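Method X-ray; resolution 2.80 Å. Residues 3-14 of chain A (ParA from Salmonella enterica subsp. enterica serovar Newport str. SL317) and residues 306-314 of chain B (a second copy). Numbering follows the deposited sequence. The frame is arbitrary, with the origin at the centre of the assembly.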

# COMPACT_ATOMS: atom_id res chain seq x y z
N MET A 3 16.95 -9.84 22.05
CA MET A 3 16.91 -9.93 23.57
C MET A 3 16.86 -8.81 24.75
O MET A 3 17.78 -8.91 25.55
CB MET A 3 18.13 -10.79 23.87
CG MET A 3 19.06 -11.04 22.70
SD MET A 3 19.62 -9.50 21.94
CE MET A 3 21.10 -9.17 22.90
N LYS A 4 15.95 -7.75 25.01
CA LYS A 4 16.20 -6.92 26.28
C LYS A 4 15.09 -7.03 27.33
O LYS A 4 15.16 -7.84 28.27
CB LYS A 4 16.44 -5.44 25.93
CG LYS A 4 17.88 -4.98 25.89
CD LYS A 4 17.95 -3.56 25.33
CE LYS A 4 19.41 -3.09 25.22
NZ LYS A 4 19.52 -1.68 24.76
N ARG A 5 14.04 -6.18 27.19
CA ARG A 5 12.87 -6.23 28.09
C ARG A 5 11.50 -6.42 27.40
O ARG A 5 11.02 -7.56 27.30
CB ARG A 5 12.82 -4.97 28.98
CG ARG A 5 12.54 -5.22 30.50
CD ARG A 5 11.14 -5.81 30.80
NE ARG A 5 11.12 -7.27 30.77
CZ ARG A 5 11.77 -8.04 31.64
NH1 ARG A 5 12.48 -7.50 32.62
NH2 ARG A 5 11.70 -9.37 31.54
N ASP A 6 10.87 -5.33 26.95
CA ASP A 6 9.55 -5.43 26.28
C ASP A 6 9.74 -5.48 24.75
O ASP A 6 8.79 -5.75 23.97
CB ASP A 6 8.67 -4.23 26.68
CG ASP A 6 7.45 -4.62 27.54
OD1 ASP A 6 6.65 -3.70 27.84
OD2 ASP A 6 7.30 -5.80 27.92
N TYR A 7 10.99 -5.22 24.35
CA TYR A 7 11.43 -5.30 22.98
C TYR A 7 11.72 -6.77 22.90
O TYR A 7 11.70 -7.35 21.83
CB TYR A 7 12.71 -4.48 22.76
CG TYR A 7 13.97 -5.19 22.27
CD1 TYR A 7 13.97 -5.98 21.13
CD2 TYR A 7 15.20 -4.97 22.90
CE1 TYR A 7 15.17 -6.54 20.64
CE2 TYR A 7 16.38 -5.51 22.42
CZ TYR A 7 16.37 -6.30 21.30
OH TYR A 7 17.56 -6.83 20.87
N GLY A 8 11.99 -7.37 24.06
CA GLY A 8 12.20 -8.81 24.17
C GLY A 8 10.80 -9.39 24.32
O GLY A 8 10.58 -10.58 24.58
N GLY A 9 9.83 -8.48 24.16
CA GLY A 9 8.41 -8.82 24.23
C GLY A 9 7.74 -8.73 22.87
O GLY A 9 6.63 -9.22 22.68
N VAL A 10 8.41 -8.09 21.93
CA VAL A 10 7.89 -8.00 20.58
C VAL A 10 8.05 -9.44 20.09
O VAL A 10 7.23 -9.94 19.30
CB VAL A 10 8.74 -7.03 19.70
CG1 VAL A 10 8.55 -7.35 18.24
CG2 VAL A 10 8.33 -5.61 19.94
N GLY A 11 9.10 -10.10 20.59
CA GLY A 11 9.36 -11.47 20.20
C GLY A 11 8.23 -12.34 20.70
O GLY A 11 7.85 -13.33 20.07
N THR A 12 7.69 -11.94 21.84
CA THR A 12 6.59 -12.64 22.51
C THR A 12 5.33 -12.56 21.66
O THR A 12 4.70 -13.57 21.36
CB THR A 12 6.30 -12.02 23.91
OG1 THR A 12 7.54 -11.87 24.64
CG2 THR A 12 5.35 -12.89 24.71
N ILE A 13 4.95 -11.35 21.27
CA ILE A 13 3.78 -11.18 20.43
C ILE A 13 3.98 -11.97 19.12
O ILE A 13 3.05 -12.61 18.63
CB ILE A 13 3.55 -9.71 20.07
CG1 ILE A 13 3.23 -8.90 21.33
CG2 ILE A 13 2.44 -9.61 19.03
CD1 ILE A 13 3.34 -7.38 21.14
N ALA A 14 5.19 -11.91 18.58
CA ALA A 14 5.52 -12.61 17.35
C ALA A 14 5.27 -14.11 17.51
O ALA A 14 4.61 -14.72 16.67
CB ALA A 14 6.97 -12.38 16.99
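Chain B (306-314) VEPRLSASI

Chain B lies along the N-terminal segment of chain A as an extended segment, making a mainly apolar contact that buries 499 Å² in total and contains no hydrogen bond between the two stretches. B:Val306 to B:Ser311 is loop with mostly extended backbone angles, interrupted at B:Arg309 (phi/psi -78/-6) and B:Ser311 (-141/8); by B:Ser313 and B:Ile314 the chain is a strand. Chain A passes from an irregular loop into a helix at A:Val10. End to end, both stretches run in roughly the same direction, but the local pairing is irregular and reversed at A:Asp6 and A:Tyr7: the CA of A:Asp6 lies 4.6 Å from the CA of B:Ser311, the CA of A:Tyr7 lies 4.9 Å from the CA of B:Leu310, and further on the CA atoms of A:Val10 and B:Ser313 are 7.2 Å apart.

A:Tyr7 is the centre of the contact. B:Pro308 packs over one face of its ring in a CH-pi arrangement, with B:Pro308 CG 3.6 Å from the ring centroid and 16° off the normal, and 3.5 Å from A:Tyr7 CZ. B:Leu310 continues this apolar surface: its CB is 3.5 Å from A:Tyr7 CB, while its CD2 reaches to 3.4 Å from A:Val10 CG2. Three residues on, A:Ile13 CD1 rests 3.4 Å from B:Ser313 OG.

At the exposed end, the extended chain of A:Lys4 brings its NZ to 3.3 Å from B:Glu307 CB; the carboxylate of B:Glu307 leads away, so the two charges form no salt bridge here. A:Asp6 OD1 and B:Ser311 O, 3.2 Å apart, are both acceptors and make no hydrogen bond. B:Arg309 and B:Ser311 direct their CA-to-CB bonds away from chain A, whereas those of B:Pro308, B:Leu310 and B:Ser313 point toward it.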

# COMPACT_ATOMS: atom_id res chain seq x y z
N VAL B 306 23.78 -1.97 16.91
CA VAL B 306 22.91 -0.94 17.48
C VAL B 306 21.77 -1.55 18.32
O VAL B 306 21.09 -2.48 17.89
CB VAL B 306 22.32 -0.01 16.36
CG1 VAL B 306 23.33 0.16 15.24
CG2 VAL B 306 21.01 -0.55 15.83
N GLU B 307 21.59 -1.02 19.53
CA GLU B 307 20.56 -1.47 20.47
C GLU B 307 19.21 -0.83 20.18
O GLU B 307 19.10 0.39 20.13
CB GLU B 307 20.99 -1.12 21.91
CG GLU B 307 21.06 0.41 22.27
CD GLU B 307 21.39 1.41 21.09
OE1 GLU B 307 22.41 1.25 20.37
OE2 GLU B 307 20.59 2.37 20.90
N PRO B 308 18.16 -1.62 19.95
CA PRO B 308 16.89 -0.92 19.67
C PRO B 308 16.30 -0.31 20.93
O PRO B 308 16.40 -0.88 21.99
CB PRO B 308 16.02 -2.00 19.02
CG PRO B 308 16.60 -3.28 19.51
CD PRO B 308 18.09 -3.03 19.53
N ARG B 309 15.70 0.87 20.83
CA ARG B 309 15.14 1.53 22.02
C ARG B 309 13.79 0.95 22.45
O ARG B 309 13.25 1.33 23.47
CB ARG B 309 14.96 3.04 21.77
CG ARG B 309 16.24 3.84 21.82
CD ARG B 309 15.97 5.33 21.55
NE ARG B 309 15.14 5.99 22.57
CZ ARG B 309 15.46 6.15 23.86
NH1 ARG B 309 16.61 5.70 24.34
NH2 ARG B 309 14.62 6.78 24.67
N LEU B 310 13.26 0.05 21.65
CA LEU B 310 11.97 -0.53 21.94
C LEU B 310 11.85 -1.05 23.34
O LEU B 310 12.67 -1.87 23.81
CB LEU B 310 11.65 -1.67 20.97
CG LEU B 310 10.27 -1.69 20.31
CD1 LEU B 310 10.01 -0.36 19.60
CD2 LEU B 310 10.25 -2.84 19.30
N SER B 311 10.81 -0.56 24.02
CA SER B 311 10.54 -1.00 25.37
C SER B 311 9.08 -1.20 25.71
O SER B 311 8.74 -1.48 26.87
CB SER B 311 11.17 -0.07 26.36
OG SER B 311 10.74 1.26 26.11
N ALA B 312 8.21 -1.12 24.71
CA ALA B 312 6.79 -1.29 25.01
C ALA B 312 6.05 -1.31 23.70
O ALA B 312 6.45 -0.69 22.70
CB ALA B 312 6.31 -0.16 25.82
N SER B 313 4.95 -2.06 23.69
CA SER B 313 4.12 -2.18 22.50
C SER B 313 2.63 -2.08 22.87
O SER B 313 2.24 -2.36 24.00
CB SER B 313 4.42 -3.49 21.80
OG SER B 313 4.39 -4.54 22.75
N ILE B 314 1.81 -1.65 21.92
CA ILE B 314 0.37 -1.48 22.13
C ILE B 314 -0.32 -1.85 20.82
O ILE B 314 0.14 -1.48 19.74
CB ILE B 314 0.03 0.01 22.43
CG1 ILE B 314 0.64 0.42 23.75
CG2 ILE B 314 -1.47 0.23 22.46
CD1 ILE B 314 0.13 -0.42 24.91